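PDB 3MOI: probable dehydrogenase, which probably catalyses an NAD(P)-dependent oxidation or reduction, as a Gfo/Idh/MocA-type dehydrogenase whose substrate is not established. Local coordinates for residues F156-T168 and T201-N213. Residues are numbered along the deposited sequence; the frame is centred on the assembly and turned at random.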
loop_
_atom_site.group_PDB
_atom_site.type_symbol
_atom_site.label_atom_id
_atom_site.label_comp_id
_atom_site.label_asym_id
_atom_site.label_seq_id
_atom_site.Cartn_x
_atom_site.Cartn_y
_atom_site.Cartn_z
ATOM N N PHE A 156 -12.551 2.882 12.623
ATOM C CA PHE A 156 -12.778 1.839 13.588
ATOM C C PHE A 156 -12.542 2.341 15.000
ATOM O O PHE A 156 -13.358 2.141 15.906
ATOM C CB PHE A 156 -11.849 0.644 13.275
ATOM C CG PHE A 156 -11.784 -0.390 14.354
ATOM C CD1 PHE A 156 -12.627 -1.508 14.328
ATOM C CD2 PHE A 156 -10.862 -0.292 15.352
ATOM C CE1 PHE A 156 -12.580 -2.479 15.326
ATOM C CE2 PHE A 156 -10.783 -1.275 16.349
ATOM C CZ PHE A 156 -11.664 -2.362 16.340
ATOM N N LEU A 157 -11.433 2.998 15.225
ATOM C CA LEU A 157 -11.138 3.341 16.599
ATOM C C LEU A 157 -12.203 4.307 17.160
ATOM O O LEU A 157 -12.373 4.369 18.367
ATOM C CB LEU A 157 -9.739 3.955 16.745
ATOM C CG LEU A 157 -9.245 3.958 18.208
ATOM C CD1 LEU A 157 -8.960 2.554 18.625
ATOM C CD2 LEU A 157 -8.018 4.871 18.433
ATOM N N TYR A 158 -12.907 5.062 16.314
ATOM C CA TYR A 158 -13.853 6.030 16.823
ATOM C C TYR A 158 -15.321 5.599 16.689
ATOM O O TYR A 158 -16.188 6.413 16.825
ATOM C CB TYR A 158 -13.585 7.401 16.202
ATOM C CG TYR A 158 -12.221 7.910 16.643
ATOM C CD1 TYR A 158 -12.060 8.628 17.826
ATOM C CD2 TYR A 158 -11.081 7.594 15.929
ATOM C CE1 TYR A 158 -10.791 9.064 18.251
ATOM C CE2 TYR A 158 -9.835 8.019 16.353
ATOM C CZ TYR A 158 -9.705 8.752 17.508
ATOM O OH TYR A 158 -8.454 9.156 17.878
ATOM N N ARG A 159 -15.583 4.319 16.445
ATOM C CA ARG A 159 -16.922 3.789 16.585
ATOM C C ARG A 159 -17.165 3.618 18.082
ATOM O O ARG A 159 -16.234 3.602 18.864
ATOM C CB ARG A 159 -17.044 2.443 15.867
ATOM C CG ARG A 159 -16.557 2.497 14.441
ATOM C CD ARG A 159 -16.926 1.288 13.641
ATOM N NE ARG A 159 -16.224 1.326 12.364
ATOM C CZ ARG A 159 -15.768 0.271 11.682
ATOM N NH1 ARG A 159 -15.946 -0.974 12.119
ATOM N NH2 ARG A 159 -15.110 0.484 10.546
ATOM N N PRO A 160 -18.421 3.546 18.498
ATOM C CA PRO A 160 -18.727 3.465 19.920
ATOM C C PRO A 160 -18.270 2.167 20.597
ATOM O O PRO A 160 -18.661 1.107 20.167
ATOM C CB PRO A 160 -20.258 3.566 19.943
ATOM C CG PRO A 160 -20.588 4.381 18.762
ATOM C CD PRO A 160 -19.590 3.983 17.714
ATOM N N ARG A 161 -17.505 2.283 21.685
ATOM C CA ARG A 161 -16.859 1.143 22.319
ATOM C C ARG A 161 -17.029 1.093 23.820
ATOM O O ARG A 161 -17.118 2.120 24.494
ATOM C CB ARG A 161 -15.362 1.198 22.057
ATOM C CG ARG A 161 -14.963 1.264 20.611
ATOM C CD ARG A 161 -14.898 -0.103 19.950
ATOM N NE ARG A 161 -14.639 0.070 18.522
ATOM C CZ ARG A 161 -14.991 -0.785 17.562
ATOM N NH1 ARG A 161 -15.641 -1.925 17.821
ATOM N NH2 ARG A 161 -14.696 -0.479 16.304
ATOM N N ARG A 162 -17.017 -0.121 24.342
ATOM C CA ARG A 162 -16.946 -0.331 25.762
ATOM C C ARG A 162 -15.482 -0.128 26.155
ATOM O O ARG A 162 -14.585 -0.329 25.334
ATOM C CB ARG A 162 -17.453 -1.741 26.105
ATOM C CG ARG A 162 -18.963 -1.927 25.834
ATOM C CD ARG A 162 -19.485 -3.277 26.346
ATOM N NE ARG A 162 -20.957 -3.450 26.227
ATOM C CZ ARG A 162 -21.616 -3.954 25.170
ATOM N NH1 ARG A 162 -20.981 -4.344 24.057
ATOM N NH2 ARG A 162 -22.933 -4.074 25.230
ATOM N N PRO A 163 -15.226 0.278 27.401
ATOM C CA PRO A 163 -13.858 0.635 27.763
ATOM C C PRO A 163 -12.870 -0.524 27.747
ATOM O O PRO A 163 -11.703 -0.312 27.450
ATOM C CB PRO A 163 -14.004 1.247 29.157
ATOM C CG PRO A 163 -15.200 0.528 29.743
ATOM C CD PRO A 163 -16.122 0.249 28.568
ATOM N N GLU A 164 -13.295 -1.745 28.002
ATOM C CA GLU A 164 -12.390 -2.874 27.739
ATOM C C GLU A 164 -11.953 -3.034 26.256
ATOM O O GLU A 164 -10.908 -3.642 25.971
ATOM C CB GLU A 164 -12.986 -4.182 28.223
ATOM C CG GLU A 164 -14.345 -4.563 27.555
ATOM C CD GLU A 164 -15.594 -4.146 28.392
ATOM O OE1 GLU A 164 -15.533 -3.098 29.142
ATOM O OE2 GLU A 164 -16.613 -4.897 28.268
ATOM N N GLU A 165 -12.732 -2.530 25.304
ATOM C CA GLU A 165 -12.311 -2.613 23.903
ATOM C C GLU A 165 -11.187 -1.627 23.538
ATOM O O GLU A 165 -10.668 -1.699 22.408
ATOM C CB GLU A 165 -13.477 -2.332 22.976
ATOM C CG GLU A 165 -14.528 -3.376 22.906
ATOM C CD GLU A 165 -15.663 -2.904 22.005
ATOM O OE1 GLU A 165 -16.546 -2.195 22.497
ATOM O OE2 GLU A 165 -15.656 -3.214 20.799
ATOM N N LEU A 166 -10.868 -0.683 24.442
ATOM C CA LEU A 166 -9.699 0.232 24.296
ATOM C C LEU A 166 -8.515 -0.167 25.207
ATOM O O LEU A 166 -7.735 0.696 25.661
ATOM C CB LEU A 166 -10.093 1.705 24.542
ATOM C CG LEU A 166 -11.347 2.130 23.764
ATOM C CD1 LEU A 166 -11.884 3.494 24.205
ATOM C CD2 LEU A 166 -11.078 2.066 22.262
ATOM N N ASP A 167 -8.423 -1.471 25.475
ATOM C CA ASP A 167 -7.327 -2.075 26.205
ATOM C C ASP A 167 -6.852 -3.327 25.461
ATOM O O ASP A 167 -7.472 -4.408 25.489
ATOM C CB ASP A 167 -7.785 -2.426 27.614
ATOM C CG ASP A 167 -6.653 -2.993 28.509
ATOM O OD1 ASP A 167 -5.551 -3.297 28.000
ATOM O OD2 ASP A 167 -6.896 -3.155 29.740
ATOM N N THR A 168 -5.734 -3.170 24.784
ATOM C CA THR A 168 -5.149 -4.288 24.064
ATOM C C THR A 168 -5.041 -5.536 24.949
ATOM O O THR A 168 -5.255 -6.627 24.468
ATOM C CB THR A 168 -3.750 -3.929 23.499
ATOM O OG1 THR A 168 -3.879 -2.780 22.639
ATOM C CG2 THR A 168 -3.131 -5.129 22.700
ATOM N N THR A 201 3.418 -0.984 14.850
ATOM C CA THR A 201 2.047 -0.545 15.200
ATOM C C THR A 201 2.129 0.820 15.892
ATOM O O THR A 201 3.131 1.136 16.443
ATOM C CB THR A 201 1.418 -1.488 16.197
ATOM O OG1 THR A 201 2.283 -1.499 17.345
ATOM C CG2 THR A 201 1.271 -2.893 15.604
ATOM N N GLY A 202 1.054 1.594 15.846
ATOM C CA GLY A 202 0.932 2.854 16.571
ATOM C C GLY A 202 -0.357 2.900 17.369
ATOM O O GLY A 202 -1.355 2.181 17.082
ATOM N N ARG A 203 -0.313 3.717 18.410
ATOM C CA ARG A 203 -1.447 3.994 19.287
ATOM C C ARG A 203 -1.488 5.488 19.364
ATOM O O ARG A 203 -1.193 6.092 20.374
ATOM C CB ARG A 203 -1.190 3.459 20.666
ATOM C CG ARG A 203 -1.095 1.977 20.742
ATOM C CD ARG A 203 -1.179 1.564 22.185
ATOM N NE ARG A 203 0.146 1.300 22.696
ATOM C CZ ARG A 203 0.493 0.176 23.328
ATOM N NH1 ARG A 203 -0.427 -0.790 23.576
ATOM N NH2 ARG A 203 1.776 0.011 23.713
ATOM N N LEU A 204 -1.868 6.096 18.267
ATOM C CA LEU A 204 -1.721 7.517 18.152
ATOM C C LEU A 204 -2.659 8.380 18.996
ATOM O O LEU A 204 -2.527 9.582 18.978
ATOM C CB LEU A 204 -1.827 7.883 16.678
ATOM C CG LEU A 204 -0.743 7.179 15.842
ATOM C CD1 LEU A 204 -0.642 7.835 14.530
ATOM C CD2 LEU A 204 0.645 7.137 16.548
ATOM N N ASP A 205 -3.596 7.773 19.719
ATOM C CA ASP A 205 -4.507 8.515 20.590
ATOM C C ASP A 205 -4.410 7.945 22.014
ATOM O O ASP A 205 -4.864 6.831 22.313
ATOM C CB ASP A 205 -5.938 8.436 20.037
ATOM C CG ASP A 205 -6.955 9.281 20.819
ATOM O OD1 ASP A 205 -6.681 9.759 21.953
ATOM O OD2 ASP A 205 -8.065 9.448 20.273
ATOM N N PRO A 206 -3.820 8.724 22.909
ATOM C CA PRO A 206 -3.653 8.263 24.278
ATOM C C PRO A 206 -4.937 8.229 25.067
ATOM O O PRO A 206 -4.963 7.577 26.093
ATOM C CB PRO A 206 -2.691 9.285 24.890
ATOM C CG PRO A 206 -2.836 10.521 24.054
ATOM C CD PRO A 206 -3.212 10.043 22.665
ATOM N N LYS A 207 -5.994 8.908 24.617
ATOM C CA LYS A 207 -7.315 8.752 25.283
ATOM C C LYS A 207 -7.971 7.414 24.941
ATOM O O LYS A 207 -8.895 6.967 25.611
ATOM C CB LYS A 207 -8.296 9.876 24.910
ATOM C CG LYS A 207 -7.854 11.322 25.274
ATOM C CD LYS A 207 -8.761 12.359 24.503
ATOM C CE LYS A 207 -8.433 13.856 24.753
ATOM N NZ LYS A 207 -8.610 14.208 26.161
ATOM N N ARG A 208 -7.499 6.798 23.869
ATOM C CA ARG A 208 -8.034 5.519 23.440
ATOM C C ARG A 208 -6.860 4.590 23.127
ATOM O O ARG A 208 -6.638 4.263 21.993
ATOM C CB ARG A 208 -8.943 5.692 22.208
ATOM C CG ARG A 208 -9.922 6.855 22.268
ATOM C CD ARG A 208 -11.053 6.679 21.258
ATOM N NE ARG A 208 -12.271 6.278 21.963
ATOM C CZ ARG A 208 -13.243 5.526 21.466
ATOM N NH1 ARG A 208 -13.202 5.046 20.230
ATOM N NH2 ARG A 208 -14.281 5.248 22.223
ATOM N N PRO A 209 -6.154 4.129 24.158
ATOM C CA PRO A 209 -4.783 3.682 23.993
ATOM C C PRO A 209 -4.653 2.235 23.609
ATOM O O PRO A 209 -4.054 1.450 24.326
ATOM C CB PRO A 209 -4.172 3.945 25.385
ATOM C CG PRO A 209 -5.265 3.785 26.308
ATOM C CD PRO A 209 -6.578 4.015 25.553
ATOM N N THR A 210 -5.214 1.888 22.467
ATOM C CA THR A 210 -4.998 0.608 21.913
ATOM C C THR A 210 -4.465 0.860 20.506
ATOM O O THR A 210 -4.407 1.969 20.058
ATOM C CB THR A 210 -6.274 -0.239 21.909
ATOM O OG1 THR A 210 -5.953 -1.566 21.421
ATOM C CG2 THR A 210 -7.348 0.384 21.041
ATOM N N GLU A 211 -4.070 -0.189 19.807
ATOM C CA GLU A 211 -3.488 -0.022 18.517
ATOM C C GLU A 211 -4.549 0.463 17.548
ATOM O O GLU A 211 -5.573 -0.165 17.390
ATOM C CB GLU A 211 -2.883 -1.343 18.034
ATOM C CG GLU A 211 -1.570 -1.716 18.705
ATOM C CD GLU A 211 -1.701 -2.364 20.066
ATOM O OE1 GLU A 211 -2.810 -2.865 20.354
ATOM O OE2 GLU A 211 -0.694 -2.351 20.864
ATOM N N GLY A 212 -4.294 1.579 16.903
ATOM C CA GLY A 212 -5.100 2.013 15.793
ATOM C C GLY A 212 -4.502 1.954 14.403
ATOM O O GLY A 212 -5.261 2.023 13.436
ATOM N N ASN A 213 -3.173 1.826 14.259
ATOM C CA ASN A 213 -2.590 1.583 12.918
ATOM C C ASN A 213 -1.461 0.596 12.866
ATOM O O ASN A 213 -0.693 0.415 13.807
ATOM C CB ASN A 213 -2.108 2.877 12.289
ATOM C CG ASN A 213 -0.957 3.549 13.087
ATOM O OD1 ASN A 213 -1.098 3.849 14.244
ATOM N ND2 ASN A 213 0.141 3.788 12.447
HETATM O O HOH W 1 -4.116 -1.011 25.209
#
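Thr168 OG1 donates to Glu211 OE1 (2.5 Å), meeting it on the syn side but 29° out of the carboxylate plane. The same hydroxyl lies 2.7 Å from Thr210 OG1, which also makes a weak hydrogen bond to Gly172 O. A bend at chi2 (81°) brings Glu211 OE1 to the Thr168 hydroxyl, and OE2 makes a charge-only pair with Arg203 NH1. A water ties the backbones here, accepting from Thr168 N at 2.7 Å and donating to Pro209 O at 2.6 Å. At the other end Tyr158 OH donates to Asp205 OD2 at 2.4 Å, a very short, doubtful length, while Asp205 OD1 takes Lys207 N at 2.9 Å in an Asx turn. Arg208 reaches past the Tyr158 ring, its CD near CE1. Leu166 CD1 covers one face of the Arg208 guanidinium, 3.6 Å from NE, and NH2 salt-bridges Glu270, which also accepts from Arg161 N. Leu157 CD1 packs on Thr210 CG2 at 3.6 Å, while its CD2 meets Arg208 CB. The contact pins the loop after strand 145-153 to the connection between antiparallel strands 194-202 and 213-220, which ends in a classic beta bulge, Gly212 and Asn213 facing Gly202, at the end of the mixed beta-sheet in the GFO/IDH/MocA C-terminal domain.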